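Local coordinates for protein serine hydrolase CCSP0084 (Cycloclasticus sp. P1, PDB 4I3F) that probably hydrolyses esters and carbon-carbon bonds of meta-cleavage products, as an alpha/beta-fold serine hydrolase of a bacterium that degrades polyaromatic hydrocarbons, at residues A[25-28]-A[33-36]; A[101-106]-A[128-133]. All coordinates share one frame; numbering follows the deposited sequence.

Interaction 1 of 2, residues A[25-28]-A[33-36]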
ATOM      1  N   SER A  25       3.395  -3.905 -18.196  1.00 18.14           N
ATOM      2  CA  SER A  25       2.484  -3.522 -19.258  1.00 19.35           C
ATOM      3  C   SER A  25       1.775  -2.247 -18.842  1.00 21.18           C
ATOM      4  O   SER A  25       1.797  -1.865 -17.673  1.00 21.21           O
ATOM      5  CB  SER A  25       1.464  -4.633 -19.520  1.00 23.37           C
ATOM      6  OG  SER A  25       0.753  -4.977 -18.338  1.00 24.33           O
ATOM      7  N   ASN A  26       1.182  -1.571 -19.816  1.00 21.59           N
ATOM      8  CA  ASN A  26       0.294  -0.461 -19.550  1.00 22.85           C
ATOM      9  C   ASN A  26      -1.087  -0.906 -19.975  1.00 25.89           C
ATOM     10  O   ASN A  26      -1.295  -1.302 -21.127  1.00 33.03           O
ATOM     11  CB  ASN A  26       0.731   0.783 -20.328  1.00 24.01           C
ATOM     12  CG  ASN A  26       2.094   1.280 -19.900  1.00 29.06           C
ATOM     13  OD1 ASN A  26       2.232   1.906 -18.850  1.00 26.94           O
ATOM     14  ND2 ASN A  26       3.113   1.002 -20.708  1.00 34.51           N
ATOM     15  N   ILE A  27      -2.027  -0.871 -19.041  1.00 21.90           N
ATOM     16  CA  ILE A  27      -3.336  -1.444 -19.288  1.00 20.35           C
ATOM     17  C   ILE A  27      -4.426  -0.422 -18.985  1.00 17.52           C
ATOM     18  O   ILE A  27      -4.381   0.267 -17.965  1.00 16.06           O
ATOM     19  CB  ILE A  27      -3.507  -2.756 -18.488  1.00 21.40           C
ATOM     20  CG1 ILE A  27      -4.846  -3.420 -18.788  1.00 27.25           C
ATOM     21  CG2 ILE A  27      -3.317  -2.526 -17.000  1.00 20.87           C
ATOM     22  CD1 ILE A  27      -4.851  -4.894 -18.441  1.00 29.82           C
ATOM     23  N   GLN A  28      -5.386  -0.301 -19.897  1.00 18.26           N
ATOM     24  CA  GLN A  28      -6.443   0.686 -19.725  1.00 16.34           C
ATOM     25  C   GLN A  28      -7.351   0.312 -18.560  1.00 18.51           C
ATOM     26  O   GLN A  28      -7.912  -0.782 -18.524  1.00 22.42           O
ATOM     27  CB  GLN A  28      -7.256   0.808 -21.007  1.00 21.96           C
ATOM     28  CG  GLN A  28      -8.351   1.850 -20.943  1.00 21.81           C
ATOM     29  CD  GLN A  28      -9.054   2.004 -22.271  1.00 42.02           C
ATOM     30  OE1 GLN A  28      -8.417   2.010 -23.323  1.00 48.09           O
ATOM     31  NE2 GLN A  28     -10.377   2.114 -22.234  1.00 46.20           N
ATOM     32  N   ASN A  33      -4.595   5.022 -18.066  1.00 15.51           N
ATOM     33  CA  ASN A  33      -3.811   3.786 -18.103  1.00 18.03           C
ATOM     34  C   ASN A  33      -3.121   3.464 -16.791  1.00 16.86           C
ATOM     35  O   ASN A  33      -2.601   4.357 -16.119  1.00 16.23           O
ATOM     36  CB  ASN A  33      -2.775   3.834 -19.221  1.00 20.63           C
ATOM     37  CG  ASN A  33      -3.394   3.677 -20.583  1.00 28.56           C
ATOM     38  OD1 ASN A  33      -4.290   2.861 -20.773  1.00 33.88           O
ATOM     39  ND2 ASN A  33      -2.928   4.469 -21.543  1.00 36.01           N
ATOM     40  N   THR A  34      -3.104   2.180 -16.445  1.00 12.46           N
ATOM     41  CA  THR A  34      -2.395   1.709 -15.261  1.00 13.79           C
ATOM     42  C   THR A  34      -1.092   1.012 -15.638  1.00 16.05           C
ATOM     43  O   THR A  34      -1.082   0.122 -16.488  1.00 17.40           O
ATOM     44  CB  THR A  34      -3.263   0.742 -14.442  1.00 15.62           C
ATOM     45  OG1 THR A  34      -4.285   1.485 -13.769  1.00 14.40           O
ATOM     46  CG2 THR A  34      -2.424   0.011 -13.398  1.00 15.18           C
ATOM     47  N   PHE A  35       0.011   1.423 -15.014  1.00 14.81           N
ATOM     48  CA  PHE A  35       1.268   0.713 -15.205  1.00 15.76           C
ATOM     49  C   PHE A  35       1.254  -0.497 -14.286  1.00 14.99           C
ATOM     50  O   PHE A  35       1.000  -0.369 -13.088  1.00 12.81           O
ATOM     51  CB  PHE A  35       2.457   1.615 -14.890  1.00 16.39           C
ATOM     52  CG  PHE A  35       3.784   0.935 -15.078  1.00 17.47           C
ATOM     53  CD1 PHE A  35       4.304   0.742 -16.352  1.00 17.03           C
ATOM     54  CD2 PHE A  35       4.499   0.471 -13.981  1.00 14.87           C
ATOM     55  CE1 PHE A  35       5.518   0.110 -16.537  1.00 22.69           C
ATOM     56  CE2 PHE A  35       5.713  -0.159 -14.154  1.00 18.35           C
ATOM     57  CZ  PHE A  35       6.227  -0.343 -15.434  1.00 18.58           C
ATOM     58  N   LEU A  36       1.507  -1.672 -14.852  1.00 15.95           N
ATOM     59  CA  LEU A  36       1.345  -2.915 -14.115  1.00 15.24           C
ATOM     60  C   LEU A  36       2.611  -3.761 -14.114  1.00 14.16           C
ATOM     61  O   LEU A  36       3.207  -4.005 -15.159  1.00 19.02           O
ATOM     62  CB  LEU A  36       0.201  -3.721 -14.728  1.00 18.14           C
ATOM     63  CG  LEU A  36      -0.074  -5.080 -14.090  1.00 19.21           C
ATOM     64  CD1 LEU A  36      -0.622  -4.906 -12.684  1.00 18.15           C
ATOM     65  CD2 LEU A  36      -1.016  -5.899 -14.955  1.00 17.48           C
TER
HETATM   66  O   HOH W   1       2.138  -6.777 -16.999  1.00 22.13           O
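Ser25-Gln28 and Asn33-Leu36 run antiparallel as the two arms of a beta hairpin, their axes approaching to 4.4 Å with 148° between the chain directions. Two hydrogen-bonded pairs, Ser25 with Leu36 and Ile27 with Thr34, alternate with the non-hydrogen-bonded pairs Asn26-Phe35 and Gln28-Asn33. Leu36 N reaches Ser25 O at 2.8 Å, and Thr34 N meets Ile27 O at 2.8 Å in an almost straight bond. The return bonds, Ser25 N to Leu36 O (3.0 Å) and Ile27 N to Thr34 O (2.9 Å), complete each pair.

On the face of the sheet bearing Asn26 and Phe35, the Asn26 amide turns across to its partner. With CG beside the backbone N (chi1 -64°), Asn26 OD1 comes to 3.4 Å from Phe35 CD1, at the ring edge and in the ring plane, while the amide and ring planes stand 49° apart. Farther along, Asn33 OD1 packs against the backbone of Gln28 without a hydrogen bond.

On the other face, Ile27 and Thr34 lie side by side, and Ile27 CG2 also faces Leu36 CB at 4.4 Å. A water hydrogen-bonds Ser25 OG at 2.6 Å and makes a weak bond to Leu36 O.

The chemistry is thus two-sided: three amides and the Phe35 ring share one face, while on the other Ile27 and Leu36 pack toward Leu110 of helix 96-113, alongside the hydroxyl side chains of Ser25 and Thr34.

Interaction 2 of 2, residues A[101-106]-A[128-133]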
ATOM      1  N   ASP A 101     -12.251   6.730  -4.080  1.00 12.81           N
ATOM      2  CA  ASP A 101     -13.202   6.244  -5.083  1.00 13.67           C
ATOM      3  C   ASP A 101     -12.472   5.786  -6.347  1.00 14.09           C
ATOM      4  O   ASP A 101     -12.736   4.703  -6.877  1.00 15.42           O
ATOM      5  CB  ASP A 101     -14.226   7.329  -5.426  1.00 16.27           C
ATOM      6  CG  ASP A 101     -15.205   7.606  -4.289  1.00 22.85           C
ATOM      7  OD1 ASP A 101     -15.348   6.747  -3.392  1.00 21.68           O
ATOM      8  OD2 ASP A 101     -15.837   8.685  -4.308  1.00 23.23           O
ATOM      9  N   ILE A 102     -11.540   6.614  -6.810  1.00 11.51           N
ATOM     10  CA  ILE A 102     -10.697   6.289  -7.963  1.00 10.28           C
ATOM     11  C   ILE A 102      -9.823   5.046  -7.735  1.00 12.07           C
ATOM     12  O   ILE A 102      -9.704   4.193  -8.627  1.00 14.19           O
ATOM     13  CB  ILE A 102      -9.799   7.496  -8.345  1.00 11.58           C
ATOM     14  CG1 ILE A 102     -10.604   8.547  -9.099  1.00 13.31           C
ATOM     15  CG2 ILE A 102      -8.608   7.042  -9.179  1.00 13.02           C
ATOM     16  CD1 ILE A 102      -9.900   9.897  -9.243  1.00 14.55           C
ATOM     17  N   TRP A 103      -9.203   4.954  -6.562  1.00 10.45           N
ATOM     18  CA  TRP A 103      -8.306   3.835  -6.244  1.00  9.69           C
ATOM     19  C   TRP A 103      -9.055   2.503  -6.186  1.00 12.25           C
ATOM     20  O   TRP A 103      -8.556   1.477  -6.671  1.00 11.03           O
ATOM     21  CB  TRP A 103      -7.563   4.111  -4.937  1.00 12.82           C
ATOM     22  CG  TRP A 103      -6.578   5.258  -5.054  1.00 13.85           C
ATOM     23  CD1 TRP A 103      -5.891   5.630  -6.174  1.00 11.39           C
ATOM     24  CD2 TRP A 103      -6.197   6.184  -4.021  1.00 12.86           C
ATOM     25  NE1 TRP A 103      -5.088   6.714  -5.898  1.00 11.28           N
ATOM     26  CE2 TRP A 103      -5.263   7.078  -4.588  1.00 12.16           C
ATOM     27  CE3 TRP A 103      -6.554   6.343  -2.675  1.00  9.87           C
ATOM     28  CZ2 TRP A 103      -4.676   8.117  -3.852  1.00 11.61           C
ATOM     29  CZ3 TRP A 103      -5.973   7.376  -1.948  1.00 10.70           C
ATOM     30  CH2 TRP A 103      -5.052   8.252  -2.538  1.00 10.27           C
ATOM     31  N   VAL A 104     -10.254   2.521  -5.606  1.00 11.31           N
ATOM     32  CA  VAL A 104     -11.100   1.331  -5.559  1.00 12.28           C
ATOM     33  C   VAL A 104     -11.486   0.909  -6.979  1.00 11.90           C
ATOM     34  O   VAL A 104     -11.265  -0.240  -7.365  1.00 11.88           O
ATOM     35  CB  VAL A 104     -12.345   1.550  -4.659  1.00 13.78           C
ATOM     36  CG1 VAL A 104     -13.361   0.413  -4.817  1.00 13.27           C
ATOM     37  CG2 VAL A 104     -11.914   1.679  -3.191  1.00 14.33           C
ATOM     38  N   GLN A 105     -12.035   1.831  -7.771  1.00 14.91           N
ATOM     39  CA  GLN A 105     -12.473   1.472  -9.119  1.00 12.25           C
ATOM     40  C   GLN A 105     -11.300   1.028  -9.998  1.00 12.68           C
ATOM     41  O   GLN A 105     -11.447   0.146 -10.848  1.00 13.60           O
ATOM     42  CB  GLN A 105     -13.263   2.610  -9.789  1.00 12.44           C
ATOM     43  CG  GLN A 105     -13.974   2.181 -11.068  1.00 19.16           C
ATOM     44  CD  GLN A 105     -14.999   1.079 -10.823  1.00 23.61           C
ATOM     45  OE1 GLN A 105     -15.835   1.188  -9.928  1.00 24.78           O
ATOM     46  NE2 GLN A 105     -14.944   0.021 -11.627  1.00 21.34           N
ATOM     47  N   GLN A 106     -10.133   1.627  -9.789  1.00 11.74           N
ATOM     48  CA  GLN A 106      -8.944   1.223 -10.538  1.00 12.96           C
ATOM     49  C   GLN A 106      -8.651  -0.271 -10.377  1.00 12.08           C
ATOM     50  O   GLN A 106      -8.339  -0.963 -11.353  1.00 12.21           O
ATOM     51  CB  GLN A 106      -7.721   2.037 -10.102  1.00 10.04           C
ATOM     52  CG  GLN A 106      -6.427   1.594 -10.813  1.00  9.59           C
ATOM     53  CD  GLN A 106      -5.181   2.236 -10.241  1.00  9.88           C
ATOM     54  OE1 GLN A 106      -5.177   2.705  -9.101  1.00 13.71           O
ATOM     55  NE2 GLN A 106      -4.107   2.250 -11.025  1.00 10.60           N
ATOM     56  N   GLY A 128      -3.375  -0.347   1.947  1.00  8.14           N
ATOM     57  CA  GLY A 128      -4.155  -1.126   2.898  1.00 11.57           C
ATOM     58  C   GLY A 128      -5.521  -0.501   3.118  1.00 10.32           C
ATOM     59  O   GLY A 128      -6.523  -1.208   3.302  1.00 10.82           O
ATOM     60  N   GLY A 129      -5.566   0.830   3.121  1.00 10.91           N
ATOM     61  CA  GLY A 129      -6.844   1.525   3.195  1.00 12.28           C
ATOM     62  C   GLY A 129      -7.707   1.224   1.979  1.00 13.74           C
ATOM     63  O   GLY A 129      -8.906   0.924   2.107  1.00 11.61           O
ATOM     64  N   VAL A 130      -7.105   1.308   0.800  1.00 11.67           N
ATOM     65  CA  VAL A 130      -7.808   0.959  -0.432  1.00 14.02           C
ATOM     66  C   VAL A 130      -8.299  -0.482  -0.363  1.00 10.09           C
ATOM     67  O   VAL A 130      -9.424  -0.787  -0.786  1.00 10.56           O
ATOM     68  CB  VAL A 130      -6.914   1.180  -1.684  1.00 10.14           C
ATOM     69  CG1 VAL A 130      -7.629   0.718  -2.942  1.00  9.18           C
ATOM     70  CG2 VAL A 130      -6.545   2.660  -1.812  1.00 15.07           C
ATOM     71  N   THR A 131      -7.466  -1.367   0.191  1.00 10.04           N
ATOM     72  CA  THR A 131      -7.861  -2.765   0.373  1.00  7.97           C
ATOM     73  C   THR A 131      -9.118  -2.870   1.221  1.00 12.89           C
ATOM     74  O   THR A 131     -10.048  -3.596   0.871  1.00  8.90           O
ATOM     75  CB  THR A 131      -6.735  -3.601   1.018  1.00  8.41           C
ATOM     76  OG1 THR A 131      -5.600  -3.627   0.139  1.00  7.78           O
ATOM     77  CG2 THR A 131      -7.205  -5.022   1.275  1.00  8.51           C
ATOM     78  N   LEU A 132      -9.150  -2.156   2.348  1.00 10.95           N
ATOM     79  CA  LEU A 132     -10.321  -2.205   3.220  1.00  9.40           C
ATOM     80  C   LEU A 132     -11.585  -1.738   2.502  1.00 11.35           C
ATOM     81  O   LEU A 132     -12.650  -2.349   2.642  1.00 13.03           O
ATOM     82  CB  LEU A 132     -10.082  -1.377   4.481  1.00 11.05           C
ATOM     83  CG  LEU A 132      -9.164  -2.060   5.503  1.00  8.75           C
ATOM     84  CD1 LEU A 132      -8.815  -1.078   6.610  1.00 11.45           C
ATOM     85  CD2 LEU A 132      -9.862  -3.263   6.104  1.00 11.50           C
ATOM     86  N   HIS A 133     -11.474  -0.651   1.744  1.00 11.15           N
ATOM     87  CA  HIS A 133     -12.622  -0.178   0.974  1.00 11.09           C
ATOM     88  C   HIS A 133     -13.011  -1.128  -0.151  1.00 12.14           C
ATOM     89  O   HIS A 133     -14.191  -1.253  -0.461  1.00 11.30           O
ATOM     90  CB  HIS A 133     -12.378   1.244   0.473  1.00 11.95           C
ATOM     91  CG  HIS A 133     -12.403   2.259   1.567  1.00 11.22           C
ATOM     92  ND1 HIS A 133     -13.523   3.004   1.864  1.00 17.05           N
ATOM     93  CD2 HIS A 133     -11.465   2.605   2.483  1.00 11.36           C
ATOM     94  CE1 HIS A 133     -13.263   3.792   2.892  1.00 17.16           C
ATOM     95  NE2 HIS A 133     -12.022   3.569   3.287  1.00 13.43           N
TER
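The Trp103 indole meets Val130 obliquely, Val130 CG2 lying 3.8 Å from Trp103 CE3, while the second flat group of the contact, the imidazole of His133, has Gly129 O of its own helix in plane at its edge. These are two helices of the alpha/beta hydrolase fold, 96-113 and 126-137; helix 126-137 begins within a GxSxG pattern (Gly123, Ser125, Gly127) consistent with a nucleophile elbow, whose residues the Val130 side chain touches.

The segment axes come no closer than 9.3 Å and cross at -71°; the interface buries 188 Å² in all and has no hydrogen bond across it. Val130 makes most of the contacts. With CG1 anti to the backbone N (chi1 176°), both methyls of Val130 face Trp103: CG2 stands 3.6 Å from Trp103 CB, and CG1 is 3.9 Å from the same carbon. Val130 CG1 also approaches Val104 CG2 at 4.4 Å.

Trp103 NE1 and His133 NE2 each find a partner beyond the interface. Trp103 NE1 donates to Ala82 O and His133 NE2 bonds to Phe229 O, which should limit rotation of either ring. Near the start of 101-106, a salt bridge from Asp101 OD1 to Arg137 ties the same two helices together by charge.

One turn along from Val130, the side chains of Val104 and His133 cross at about a right angle, with Val104 CG2 3.7 Å from His133 CB.

How the interactions relate
Helix 96-113 takes part in both contacts, whose centres are about 17 Å apart. A direct link is a probable hydrogen bond from Gln106 NE2 to Thr34 OG1, 2.9 Å long; Thr34 OG1 is also hydrogen-bonded to Thr29 OG1, and Gln106 NE2 to Asp80 O. Interaction 1 lies at the edge of the sheet, where strand 23-29 is outermost, and its centre is about 18 Å from the centre of the chain, whereas interaction 2 is buried beside the probable nucleophile elbow. The sodium ion, held by His138 and Glu140, is about 8 Å from the Val104 side chain.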